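Separin (Saccharomyces cerevisiae, PDB 5U1T) cleaves the Mcd1/Scc1 subunit of cohesin at anaphase onset as a caspase-like cysteine protease that securin keeps inactive for most of the cell cycle. Local coordinates at residues 287-292 with 326-331; 268-273 with 294-299; 152-157 with 191-196; 393-398 with 415-420; 397-402 with 409-414. One frame throughout, in Å; residues are numbered along the deposited sequence.

Contact 1 of 5, residues 287-292 with 326-331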
# COMPACT_ATOMS: atom_id res chain seq x y z
N SER A 287 12.59 69.01 33.26
CA SER A 287 13.27 68.37 34.38
C SER A 287 12.38 67.37 35.12
O SER A 287 12.89 66.53 35.87
CB SER A 287 13.79 69.44 35.37
OG SER A 287 12.84 70.47 35.62
N GLU A 288 11.08 67.45 34.90
CA GLU A 288 10.17 66.55 35.59
C GLU A 288 9.37 65.62 34.70
O GLU A 288 8.46 64.95 35.18
CB GLU A 288 9.21 67.34 36.46
CG GLU A 288 9.87 68.39 37.32
CD GLU A 288 10.69 67.78 38.42
OE1 GLU A 288 11.09 68.51 39.34
OE2 GLU A 288 10.95 66.57 38.36
N ASN A 289 9.71 65.58 33.42
CA ASN A 289 9.03 64.74 32.45
C ASN A 289 7.53 64.94 32.47
O ASN A 289 6.78 63.98 32.47
CB ASN A 289 9.37 63.26 32.62
CG ASN A 289 10.70 62.90 32.08
OD1 ASN A 289 11.31 61.94 32.50
ND2 ASN A 289 11.17 63.68 31.14
N ARG A 290 7.07 66.17 32.47
CA ARG A 290 5.65 66.43 32.44
C ARG A 290 5.34 67.79 31.89
O ARG A 290 6.18 68.43 31.30
CB ARG A 290 5.01 66.30 33.82
CG ARG A 290 5.86 66.82 34.94
CD ARG A 290 5.24 66.52 36.29
NE ARG A 290 6.25 66.29 37.31
CZ ARG A 290 6.36 67.01 38.42
NH1 ARG A 290 5.53 68.01 38.66
NH2 ARG A 290 7.31 66.73 39.30
N LEU A 291 4.10 68.19 32.07
CA LEU A 291 3.64 69.50 31.67
C LEU A 291 3.83 70.46 32.83
O LEU A 291 3.85 70.05 33.99
CB LEU A 291 2.18 69.43 31.25
CG LEU A 291 2.04 68.67 29.95
CD1 LEU A 291 0.74 68.99 29.25
CD2 LEU A 291 3.22 68.99 29.05
N LEU A 292 3.93 71.75 32.54
CA LEU A 292 4.21 72.66 33.64
C LEU A 292 3.06 72.69 34.64
O LEU A 292 3.27 72.91 35.84
CB LEU A 292 4.50 74.06 33.10
CG LEU A 292 5.75 74.09 32.21
CD1 LEU A 292 5.70 75.23 31.20
CD2 LEU A 292 6.99 74.16 33.08
N LEU A 326 7.29 64.99 23.93
CA LEU A 326 6.27 63.96 23.78
C LEU A 326 6.12 63.10 25.04
O LEU A 326 5.00 62.80 25.46
CB LEU A 326 6.59 63.08 22.58
CG LEU A 326 6.10 63.61 21.24
CD1 LEU A 326 6.82 64.89 20.88
CD2 LEU A 326 6.28 62.56 20.15
N VAL A 327 7.25 62.72 25.62
CA VAL A 327 7.26 61.99 26.88
C VAL A 327 6.63 62.82 27.99
O VAL A 327 5.83 62.32 28.78
CB VAL A 327 8.69 61.61 27.31
CG1 VAL A 327 8.66 60.92 28.66
CG2 VAL A 327 9.36 60.73 26.27
N CYS A 328 6.99 64.10 28.02
CA CYS A 328 6.45 65.04 29.00
C CYS A 328 4.93 65.14 28.92
O CYS A 328 4.23 65.09 29.93
CB CYS A 328 7.06 66.44 28.81
SG CYS A 328 8.81 66.62 29.30
N LEU A 329 4.43 65.29 27.71
CA LEU A 329 3.00 65.47 27.50
C LEU A 329 2.21 64.23 27.92
O LEU A 329 1.23 64.34 28.64
CB LEU A 329 2.73 65.84 26.04
CG LEU A 329 1.32 66.03 25.48
CD1 LEU A 329 0.62 67.19 26.16
CD2 LEU A 329 1.39 66.24 23.97
N TRP A 330 2.67 63.06 27.48
CA TRP A 330 1.89 61.85 27.71
C TRP A 330 2.03 61.33 29.12
O TRP A 330 1.18 60.58 29.60
CB TRP A 330 2.26 60.77 26.69
CG TRP A 330 1.63 61.04 25.38
CD1 TRP A 330 2.23 61.59 24.28
CD2 TRP A 330 0.26 60.85 25.05
NE1 TRP A 330 1.31 61.72 23.27
CE2 TRP A 330 0.09 61.27 23.71
CE3 TRP A 330 -0.85 60.33 25.73
CZ2 TRP A 330 -1.14 61.21 23.05
CZ3 TRP A 330 -2.07 60.26 25.07
CH2 TRP A 330 -2.21 60.70 23.75
N SER A 331 3.09 61.75 29.81
CA SER A 331 3.23 61.38 31.20
C SER A 331 2.20 62.15 32.03
O SER A 331 1.64 61.60 32.97
CB SER A 331 4.64 61.66 31.70
OG SER A 331 5.61 61.14 30.81
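L291 and L329 carry the apolar side of this contact, their chains crossing obliquely so that L291 CD1 lies 3.6 Å from L329 CD1. The other branch, L291 CD2, drops onto the helix backbone instead and stands 3.9 Å from L329 CA. In L291, CG stands anti to the carbonyl carbon (chi1 -70°), and from there both methyls reach L329. An alanine here would probably leave a gap beside L329 CD1 and the backbone at L329, and would take away the methyl that packs on I296.

Backbone packing makes up the second kind of interaction. R290 comes so close that its CA is 3.8 Å from C328 CA, and R290 CA directs its C-H at C328 O over 3.2 Å, with 152° at the hydrogen. C328 answers with its side chain, CB resting 3.3 Å from R290 O and SG 3.7 Å from N289 CA. Farther along, S331 CB makes a van der Waals contact with N289 O at 3.2 Å. The example is one of a long connection held against a helix: residues 287-292 belong to the loop between helices 264-274 and 298-313, and they lie over helix 319-336 in the helical region of the protein.

The polar interactions run largely through a residue outside the two segments. L291 N is hydrogen-bonded to T332 OG1, and that hydroxyl is in turn bonded to C328 O, so a single threonine links the loop backbone to the helix. R290 sends its long chain away from the helix, where a weak bond joins R290 NE to E288 O.

Contact 2 of 5, residues 268-273 with 294-299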
# COMPACT_ATOMS: atom_id res chain seq x y z
N THR A 268 -6.92 79.75 36.71
CA THR A 268 -7.01 80.65 35.57
C THR A 268 -5.74 80.57 34.71
O THR A 268 -5.80 80.22 33.53
CB THR A 268 -7.23 82.13 36.00
OG1 THR A 268 -6.26 82.51 36.99
CG2 THR A 268 -8.65 82.35 36.56
N GLU A 269 -4.60 80.86 35.33
CA GLU A 269 -3.32 80.95 34.63
C GLU A 269 -2.82 79.62 34.05
O GLU A 269 -1.83 79.61 33.31
CB GLU A 269 -2.25 81.52 35.56
CG GLU A 269 -2.69 82.75 36.32
CD GLU A 269 -1.98 82.85 37.66
OE1 GLU A 269 -1.02 82.07 37.88
OE2 GLU A 269 -2.38 83.69 38.50
N VAL A 270 -3.46 78.51 34.40
CA VAL A 270 -3.22 77.28 33.66
C VAL A 270 -3.70 77.54 32.23
O VAL A 270 -2.89 77.59 31.32
CB VAL A 270 -3.91 76.03 34.29
CG1 VAL A 270 -3.98 74.89 33.28
CG2 VAL A 270 -3.16 75.58 35.54
N GLN A 271 -5.01 77.77 32.04
CA GLN A 271 -5.58 78.06 30.72
C GLN A 271 -5.06 79.36 30.08
O GLN A 271 -4.94 79.45 28.85
CB GLN A 271 -7.10 78.13 30.79
CG GLN A 271 -7.74 78.63 29.49
CD GLN A 271 -9.06 79.33 29.70
OE1 GLN A 271 -9.14 80.56 29.68
NE2 GLN A 271 -10.12 78.55 29.90
N ARG A 272 -4.77 80.36 30.91
CA ARG A 272 -4.28 81.65 30.41
C ARG A 272 -2.96 81.47 29.67
O ARG A 272 -2.85 81.84 28.50
CB ARG A 272 -4.11 82.65 31.56
CG ARG A 272 -5.29 83.59 31.72
CD ARG A 272 -5.59 83.90 33.17
NE ARG A 272 -7.00 84.27 33.36
CZ ARG A 272 -7.42 85.50 33.62
NH1 ARG A 272 -6.56 86.50 33.74
NH2 ARG A 272 -8.72 85.73 33.77
N ALA A 273 -1.99 80.89 30.35
CA ALA A 273 -0.72 80.56 29.72
C ALA A 273 -0.92 79.64 28.51
O ALA A 273 -0.31 79.86 27.46
CB ALA A 273 0.22 79.92 30.73
N SER A 294 -0.40 70.91 36.45
CA SER A 294 -1.30 69.81 36.75
C SER A 294 -2.71 70.36 36.75
O SER A 294 -2.89 71.58 36.81
CB SER A 294 -0.96 69.17 38.09
OG SER A 294 0.43 68.94 38.17
N CYS A 295 -3.69 69.47 36.69
CA CYS A 295 -5.10 69.87 36.56
C CYS A 295 -5.27 70.77 35.35
O CYS A 295 -5.60 71.95 35.47
CB CYS A 295 -5.59 70.59 37.82
SG CYS A 295 -5.84 69.52 39.25
N ILE A 296 -5.01 70.21 34.17
CA ILE A 296 -5.18 70.95 32.94
C ILE A 296 -6.62 70.79 32.46
O ILE A 296 -7.18 69.70 32.52
CB ILE A 296 -4.18 70.48 31.85
CG1 ILE A 296 -2.76 70.52 32.41
CG2 ILE A 296 -4.30 71.33 30.60
CD1 ILE A 296 -1.72 69.88 31.52
N SER A 297 -7.22 71.90 32.04
CA SER A 297 -8.62 71.93 31.64
C SER A 297 -8.91 70.88 30.57
O SER A 297 -8.09 70.65 29.69
CB SER A 297 -8.99 73.32 31.13
OG SER A 297 -8.37 74.33 31.92
N VAL A 298 -10.07 70.23 30.67
CA VAL A 298 -10.44 69.18 29.72
C VAL A 298 -10.49 69.70 28.28
O VAL A 298 -10.13 68.99 27.33
CB VAL A 298 -11.81 68.55 30.10
CG1 VAL A 298 -12.86 69.64 30.35
CG2 VAL A 298 -12.27 67.54 29.04
N ASP A 299 -10.91 70.95 28.13
CA ASP A 299 -10.98 71.59 26.82
C ASP A 299 -9.60 72.10 26.40
O ASP A 299 -9.19 71.95 25.24
CB ASP A 299 -12.00 72.74 26.82
CG ASP A 299 -13.45 72.24 26.87
OD1 ASP A 299 -13.69 71.18 27.47
OD2 ASP A 299 -14.34 72.93 26.31
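V270 has CG1 anti to its backbone N (chi1 163°), which carries this methyl to the chain at C295 and I296, while S297 has OG anti to its carbonyl carbon (chi1 -39°), on the side where Q271 CB lies. V270 does most of the touching. Its CG1 sits 4.0 Å from C295 O and 4.1 Å from I296 CA, so the methyl meets backbone more closely than side chain; I296 CG2 is 4.5 Å from the same CG1. The other methyl, CG2, approaches S294 O at 4.2 Å. To one side, Q271 CB and S297 OG are 4.2 Å apart, a van der Waals neighbourhood only.

Polar links come from the second shell. D300 OD2 receives weak hydrogen bonds from both Q271 NE2 and S297 OG, a bridge of sorts between the two segments. On helix 319-336, the carboxylate of E336 takes the backbone N-H groups of C295 and I296, one on each oxygen, and so probably steadies the backbone that V270 leans on.

With 149 Å² buried, this is a light surface contact in an all-helical array: the short helix 264-274 rests against the irregular loop that leads into helix 298-313.

Contact 3 of 5, residues 152-157 with 191-196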
# COMPACT_ATOMS: atom_id res chain seq x y z
N HIS A 152 3.50 55.75 45.78
CA HIS A 152 2.99 54.50 45.24
C HIS A 152 1.55 54.24 45.65
O HIS A 152 0.77 53.67 44.89
CB HIS A 152 3.87 53.34 45.68
CG HIS A 152 5.32 53.57 45.39
ND1 HIS A 152 5.76 54.01 44.17
CD2 HIS A 152 6.42 53.41 46.17
CE1 HIS A 152 7.08 54.12 44.20
NE2 HIS A 152 7.50 53.76 45.40
N ILE A 153 1.21 54.63 46.87
CA ILE A 153 -0.13 54.42 47.35
C ILE A 153 -1.06 55.36 46.62
O ILE A 153 -2.18 55.00 46.26
CB ILE A 153 -0.20 54.61 48.86
CG1 ILE A 153 0.34 53.36 49.54
CG2 ILE A 153 -1.62 54.83 49.31
CD1 ILE A 153 0.87 53.62 50.89
N LEU A 154 -0.58 56.57 46.36
CA LEU A 154 -1.34 57.51 45.56
C LEU A 154 -1.51 56.98 44.13
O LEU A 154 -2.62 56.95 43.62
CB LEU A 154 -0.69 58.89 45.56
CG LEU A 154 -0.73 59.61 46.92
CD1 LEU A 154 -0.09 61.00 46.86
CD2 LEU A 154 -2.16 59.71 47.46
N GLU A 155 -0.42 56.53 43.51
CA GLU A 155 -0.45 55.99 42.13
C GLU A 155 -1.45 54.83 41.98
O GLU A 155 -2.26 54.79 41.04
CB GLU A 155 0.96 55.54 41.71
CG GLU A 155 1.00 54.51 40.57
CD GLU A 155 0.65 55.08 39.19
OE1 GLU A 155 0.58 54.29 38.22
OE2 GLU A 155 0.43 56.31 39.08
N LEU A 156 -1.38 53.91 42.93
CA LEU A 156 -2.36 52.85 43.11
C LEU A 156 -3.79 53.36 43.04
O LEU A 156 -4.56 52.97 42.16
CB LEU A 156 -2.13 52.16 44.46
CG LEU A 156 -3.18 51.15 44.89
CD1 LEU A 156 -3.07 50.00 43.95
CD2 LEU A 156 -2.96 50.72 46.33
N PHE A 157 -4.13 54.23 43.98
CA PHE A 157 -5.51 54.65 44.12
C PHE A 157 -5.90 55.64 43.03
O PHE A 157 -7.06 55.69 42.64
CB PHE A 157 -5.74 55.21 45.51
CG PHE A 157 -5.99 54.15 46.56
CD1 PHE A 157 -7.20 53.46 46.60
CD2 PHE A 157 -5.02 53.82 47.48
CE1 PHE A 157 -7.44 52.48 47.56
CE2 PHE A 157 -5.25 52.83 48.44
CZ PHE A 157 -6.46 52.17 48.48
N VAL A 191 -6.38 65.39 51.85
CA VAL A 191 -7.44 65.68 50.89
C VAL A 191 -7.63 64.54 49.88
O VAL A 191 -8.75 64.09 49.65
CB VAL A 191 -7.17 67.00 50.13
CG1 VAL A 191 -5.70 67.13 49.80
CG2 VAL A 191 -8.00 67.08 48.86
N LEU A 192 -6.53 64.09 49.28
CA LEU A 192 -6.56 63.03 48.27
C LEU A 192 -7.21 61.76 48.79
O LEU A 192 -8.07 61.17 48.13
CB LEU A 192 -5.16 62.72 47.77
CG LEU A 192 -4.57 63.83 46.90
CD1 LEU A 192 -3.20 63.43 46.36
CD2 LEU A 192 -5.53 64.15 45.77
N PHE A 193 -6.80 61.34 49.98
CA PHE A 193 -7.42 60.21 50.64
C PHE A 193 -8.89 60.49 50.95
O PHE A 193 -9.75 59.67 50.61
CB PHE A 193 -6.66 59.86 51.91
CG PHE A 193 -5.34 59.21 51.65
CD1 PHE A 193 -4.20 59.98 51.46
CD2 PHE A 193 -5.23 57.83 51.57
CE1 PHE A 193 -2.97 59.37 51.21
CE2 PHE A 193 -4.00 57.23 51.31
CZ PHE A 193 -2.87 58.00 51.13
N GLY A 194 -9.17 61.64 51.58
CA GLY A 194 -10.54 62.09 51.80
C GLY A 194 -11.42 61.95 50.57
O GLY A 194 -12.46 61.29 50.61
N LEU A 195 -11.00 62.56 49.47
CA LEU A 195 -11.73 62.49 48.21
C LEU A 195 -12.03 61.04 47.80
O LEU A 195 -13.17 60.72 47.41
CB LEU A 195 -10.94 63.18 47.10
CG LEU A 195 -10.87 64.71 47.10
CD1 LEU A 195 -9.68 65.21 46.29
CD2 LEU A 195 -12.15 65.30 46.54
N LYS A 196 -11.02 60.18 47.88
CA LYS A 196 -11.18 58.78 47.50
C LYS A 196 -12.15 58.05 48.42
O LYS A 196 -12.97 57.25 47.95
CB LYS A 196 -9.82 58.07 47.50
CG LYS A 196 -9.89 56.60 47.07
CD LYS A 196 -10.44 56.46 45.67
CE LYS A 196 -9.54 57.12 44.64
NZ LYS A 196 -10.02 56.92 43.24
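F193 reaches across to I153 and L154, a methyl of each meeting its ring. The setting is an array of packed helices in which helices 146-158 and 190-203, not consecutive in the chain, run roughly the same way: the axes of the two short segments approach to 11.4 Å at an angle of 28°, a separation that large side chains have to span. I153 CG2 stands 3.9 Å from F193 CZ, and L154 CD2 is equally far from F193 CE1; both side chains cross that of F193 at about a right angle. Next to this group, L154 CD1 meets L192 CD1 at 4.0 Å. An alanine in place of F193 would probably open a gap between the helices, leaving I153 CG2 and L154 CD2 without their aromatic neighbour.

Around this first shell, helix 172-185 closes in with F182 on I153 and F183 on F193, and helix 236-250 covers the leucines with Y238, L239 and F242.

At the other end of the contact, K196 CG lies 4.2 Å from F157 CD1. Turns at chi2 and chi3 (60° and 63°) bend the lysine chain, and CE ends near F157 O. Its ammonium group is held chiefly by a salt bridge to D160 OD2 and a hydrogen bond to Q199 OE1, and across the contact K196 NZ adds a weak hydrogen bond of 3.3 Å to F157 O.

Contact 4 of 5, residues 393-398 with 415-420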
# COMPACT_ATOMS: atom_id res chain seq x y z
N ASN A 393 -0.01 48.21 18.31
CA ASN A 393 0.76 49.13 17.50
C ASN A 393 2.07 49.54 18.18
O ASN A 393 3.08 49.79 17.52
CB ASN A 393 -0.08 50.36 17.16
CG ASN A 393 -0.93 50.17 15.92
OD1 ASN A 393 -0.87 49.13 15.24
ND2 ASN A 393 -1.74 51.17 15.60
N ILE A 394 2.04 49.63 19.51
CA ILE A 394 3.22 50.00 20.29
C ILE A 394 4.23 48.87 20.35
O ILE A 394 5.43 49.10 20.40
CB ILE A 394 2.83 50.43 21.73
CG1 ILE A 394 1.73 51.47 21.66
CG2 ILE A 394 4.04 50.97 22.50
CD1 ILE A 394 1.37 52.05 22.96
N ILE A 395 3.72 47.63 20.32
CA ILE A 395 4.57 46.46 20.15
C ILE A 395 5.25 46.50 18.79
O ILE A 395 6.43 46.17 18.66
CB ILE A 395 3.76 45.15 20.27
CG1 ILE A 395 3.11 45.07 21.64
CG2 ILE A 395 4.66 43.94 20.03
CD1 ILE A 395 2.29 43.85 21.84
N SER A 396 4.50 46.94 17.78
CA SER A 396 5.03 47.04 16.43
C SER A 396 6.20 48.03 16.36
O SER A 396 7.25 47.73 15.79
CB SER A 396 3.93 47.43 15.44
OG SER A 396 3.18 46.30 15.03
N VAL A 397 6.02 49.21 16.96
CA VAL A 397 7.05 50.24 16.89
C VAL A 397 8.31 49.78 17.63
O VAL A 397 9.42 49.95 17.14
CB VAL A 397 6.54 51.57 17.46
CG1 VAL A 397 7.67 52.61 17.54
CG2 VAL A 397 5.41 52.09 16.59
N LEU A 398 8.13 49.16 18.79
CA LEU A 398 9.24 48.58 19.52
C LEU A 398 9.98 47.57 18.66
O LEU A 398 11.22 47.57 18.61
CB LEU A 398 8.77 47.93 20.83
CG LEU A 398 8.50 48.85 22.02
CD1 LEU A 398 7.81 48.07 23.12
CD2 LEU A 398 9.80 49.44 22.51
N ALA A 415 9.08 41.38 22.82
CA ALA A 415 8.57 40.09 23.27
C ALA A 415 7.75 40.20 24.55
O ALA A 415 6.63 39.70 24.64
CB ALA A 415 9.74 39.13 23.50
N ASN A 416 8.30 40.88 25.54
CA ASN A 416 7.64 40.96 26.83
C ASN A 416 6.34 41.74 26.79
O ASN A 416 5.39 41.39 27.47
CB ASN A 416 8.57 41.55 27.86
CG ASN A 416 8.31 41.00 29.23
OD1 ASN A 416 7.84 39.87 29.37
ND2 ASN A 416 8.61 41.78 30.25
N LEU A 417 6.29 42.79 25.98
CA LEU A 417 5.06 43.57 25.87
C LEU A 417 3.99 42.73 25.21
O LEU A 417 2.81 42.80 25.57
CB LEU A 417 5.29 44.85 25.09
CG LEU A 417 4.11 45.82 25.11
CD1 LEU A 417 3.65 46.03 26.52
CD2 LEU A 417 4.52 47.12 24.48
N GLU A 418 4.42 41.94 24.23
CA GLU A 418 3.57 40.96 23.57
C GLU A 418 2.97 40.01 24.60
O GLU A 418 1.75 39.86 24.69
CB GLU A 418 4.37 40.18 22.51
CG GLU A 418 3.54 39.28 21.62
CD GLU A 418 2.31 40.00 21.07
OE1 GLU A 418 2.46 40.97 20.29
OE2 GLU A 418 1.18 39.59 21.42
N ILE A 419 3.84 39.39 25.39
CA ILE A 419 3.42 38.51 26.48
C ILE A 419 2.49 39.21 27.46
O ILE A 419 1.48 38.64 27.89
CB ILE A 419 4.62 37.96 27.25
CG1 ILE A 419 5.38 36.95 26.39
CG2 ILE A 419 4.16 37.32 28.54
CD1 ILE A 419 4.52 35.79 25.90
N SER A 420 2.83 40.44 27.80
CA SER A 420 2.00 41.20 28.72
C SER A 420 0.56 41.22 28.22
O SER A 420 -0.34 40.77 28.93
CB SER A 420 2.52 42.63 28.91
OG SER A 420 3.62 42.64 29.80
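I395 and L417 mark the closest backbone approach, 6.4 Å between their CA atoms, where the antiparallel segments of helices 388-404 and 408-425 pass with axes 9.5 Å apart and directions differing by 167°. L417 has CG anti to its backbone N (chi1 -171°), which brings CG to the other helix, 3.7 Å from I395 CG1; L417 CD2 lies an equal distance from L398 CD1. The L398 and L417 side chains meet at about a right angle, whereas those of I395 and L417 are set obliquely. I394 CG2 adds a looser contact, 4.4 Å from L417 CD2.

E418 brings a charge to the edge of this apolar group. Its chain bends at chi2 (48°), and the carboxylate ends up beside the isoleucine, with OE1 3.3 Å from I395 CD1 and 3.7 Å from I395 CG2. On the opposite flank of helix 388-404, N393 hydrogen-bonds to the backbone of another protein chain.

Across the hairpin itself cohesion is apolar, so the buried carboxylate must find its partner elsewhere. K437 of helix 431-444 supplies it through a salt bridge to E418 OE1, which is likely to favour the charged form of the acid among the surrounding hydrocarbon.

Contact 5 of 5, residues 397-402 with 409-414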
# COMPACT_ATOMS: atom_id res chain seq x y z
N VAL A 397 6.02 49.21 16.96
CA VAL A 397 7.05 50.24 16.89
C VAL A 397 8.31 49.78 17.63
O VAL A 397 9.42 49.95 17.14
CB VAL A 397 6.54 51.57 17.46
CG1 VAL A 397 7.67 52.61 17.54
CG2 VAL A 397 5.41 52.09 16.59
N LEU A 398 8.13 49.16 18.79
CA LEU A 398 9.24 48.58 19.52
C LEU A 398 9.98 47.57 18.66
O LEU A 398 11.22 47.57 18.61
CB LEU A 398 8.77 47.93 20.83
CG LEU A 398 8.50 48.85 22.02
CD1 LEU A 398 7.81 48.07 23.12
CD2 LEU A 398 9.80 49.44 22.51
N PHE A 399 9.24 46.71 17.97
CA PHE A 399 9.86 45.69 17.14
C PHE A 399 10.69 46.30 16.02
O PHE A 399 11.77 45.81 15.70
CB PHE A 399 8.83 44.76 16.53
CG PHE A 399 9.40 43.89 15.46
CD1 PHE A 399 10.19 42.80 15.79
CD2 PHE A 399 9.19 44.17 14.12
CE1 PHE A 399 10.74 41.99 14.80
CE2 PHE A 399 9.74 43.37 13.13
CZ PHE A 399 10.52 42.28 13.48
N ASN A 400 10.16 47.37 15.43
CA ASN A 400 10.83 48.03 14.33
C ASN A 400 12.12 48.72 14.76
O ASN A 400 13.11 48.71 14.03
CB ASN A 400 9.90 49.06 13.68
CG ASN A 400 8.72 48.41 12.99
OD1 ASN A 400 8.74 47.23 12.63
ND2 ASN A 400 7.67 49.20 12.79
N ALA A 401 12.10 49.32 15.94
CA ALA A 401 13.32 49.84 16.52
C ALA A 401 14.31 48.69 16.71
O ALA A 401 15.48 48.83 16.37
CB ALA A 401 13.03 50.54 17.85
N SER A 402 13.84 47.55 17.21
CA SER A 402 14.72 46.41 17.44
C SER A 402 15.42 46.01 16.14
O SER A 402 16.56 45.59 16.18
CB SER A 402 13.97 45.21 18.03
OG SER A 402 13.15 44.55 17.09
N SER A 409 17.95 44.49 23.00
CA SER A 409 17.23 45.08 24.12
C SER A 409 15.81 45.45 23.72
O SER A 409 14.86 45.10 24.42
CB SER A 409 17.95 46.30 24.66
OG SER A 409 19.18 45.92 25.24
N PHE A 410 15.66 46.14 22.60
CA PHE A 410 14.32 46.45 22.10
C PHE A 410 13.50 45.19 21.80
O PHE A 410 12.30 45.17 22.04
CB PHE A 410 14.41 47.32 20.85
CG PHE A 410 14.50 48.77 21.16
CD1 PHE A 410 13.35 49.52 21.34
CD2 PHE A 410 15.74 49.39 21.29
CE1 PHE A 410 13.43 50.88 21.63
CE2 PHE A 410 15.83 50.75 21.59
CZ PHE A 410 14.67 51.50 21.76
N LEU A 411 14.15 44.15 21.29
CA LEU A 411 13.44 42.94 20.92
C LEU A 411 12.95 42.24 22.17
O LEU A 411 11.81 41.78 22.23
CB LEU A 411 14.31 42.00 20.08
CG LEU A 411 13.60 40.74 19.57
CD1 LEU A 411 12.43 41.15 18.70
CD2 LEU A 411 14.55 39.83 18.82
N LEU A 412 13.82 42.16 23.18
CA LEU A 412 13.39 41.61 24.46
C LEU A 412 12.24 42.45 25.00
O LEU A 412 11.26 41.91 25.52
CB LEU A 412 14.55 41.56 25.46
CG LEU A 412 15.49 40.37 25.33
CD1 LEU A 412 16.74 40.58 26.16
CD2 LEU A 412 14.79 39.09 25.74
N LYS A 413 12.32 43.76 24.84
CA LYS A 413 11.24 44.61 25.31
C LYS A 413 9.96 44.35 24.50
O LYS A 413 8.85 44.37 25.03
CB LYS A 413 11.63 46.09 25.25
CG LYS A 413 10.95 46.93 26.33
CD LYS A 413 11.07 48.41 26.07
CE LYS A 413 10.39 49.24 27.20
NZ LYS A 413 8.95 48.83 27.40
N THR A 414 10.13 44.09 23.22
CA THR A 414 9.02 43.78 22.34
C THR A 414 8.31 42.47 22.73
O THR A 414 7.10 42.46 22.95
CB THR A 414 9.49 43.68 20.88
OG1 THR A 414 10.02 44.96 20.48
CG2 THR A 414 8.34 43.25 19.94
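A401 and F410 face each other near the turn of a helical hairpin, the antiparallel pair 388-404 and 408-425, whose axes, over these short segments, come within 7.8 Å at an angle of 157°. Their interaction is a CH-pi contact: A401 CB stands over one face of the F410 ring, 4.0 Å from its centroid and offset toward the rim. At the edge of the same ring, near its plane, L398 CD2 approaches F410 CD1 at 3.7 Å. K413 contributes its aliphatic part here, with CD 3.9 Å from L398 CD2. F405, in the connection between the helices, makes an edge-to-face pair with F410.

Apolar packing continues on the other flank. F399 and L411 lie side by side and point the same way, each with CG anti to its backbone N (chi1 168° and -176°), and L411 CD1 sits at the edge of the phenyl ring, 4.0 Å from F399 CD1. F441 and S444 of helix 431-444 lie beyond. Between these flanks the small S402 is consistent with the close approach of the backbones, its CB 3.5 Å from F410 CB.

The hydroxyl of T414 looks back to its own helix. T414 turns its CG2 to F399 CB, 3.8 Å away, while OG1 serves F410 O. That carbonyl oxygen has two donors, T414 N and T414 OG1, which reach it from opposite faces of its plane, the hydroxyl at 2.8 Å.

Overall arrangement
From the N terminus, contact 3 comes first, joining helices 146-158 and 190-203 and closing a loop that holds helix 172-185; it is complete before the others open. Contacts 2 and 1 then cross: 268-273 opens contact 2, 287-292 opens contact 1 before 294-299 closes contact 2, and 326-331 closes contact 1. They meet where L291 CD1 packs 3.5 Å from I296 CD1, tying the loop after helix 264-274 to helices 298-313 and 319-336. Contacts 4 and 5 follow on one hairpin, sharing V397 and L398; contact 5, nearer the turn, nests within the loop closed by contact 4. Centres of contacts 1 and 4 are about 23 Å apart.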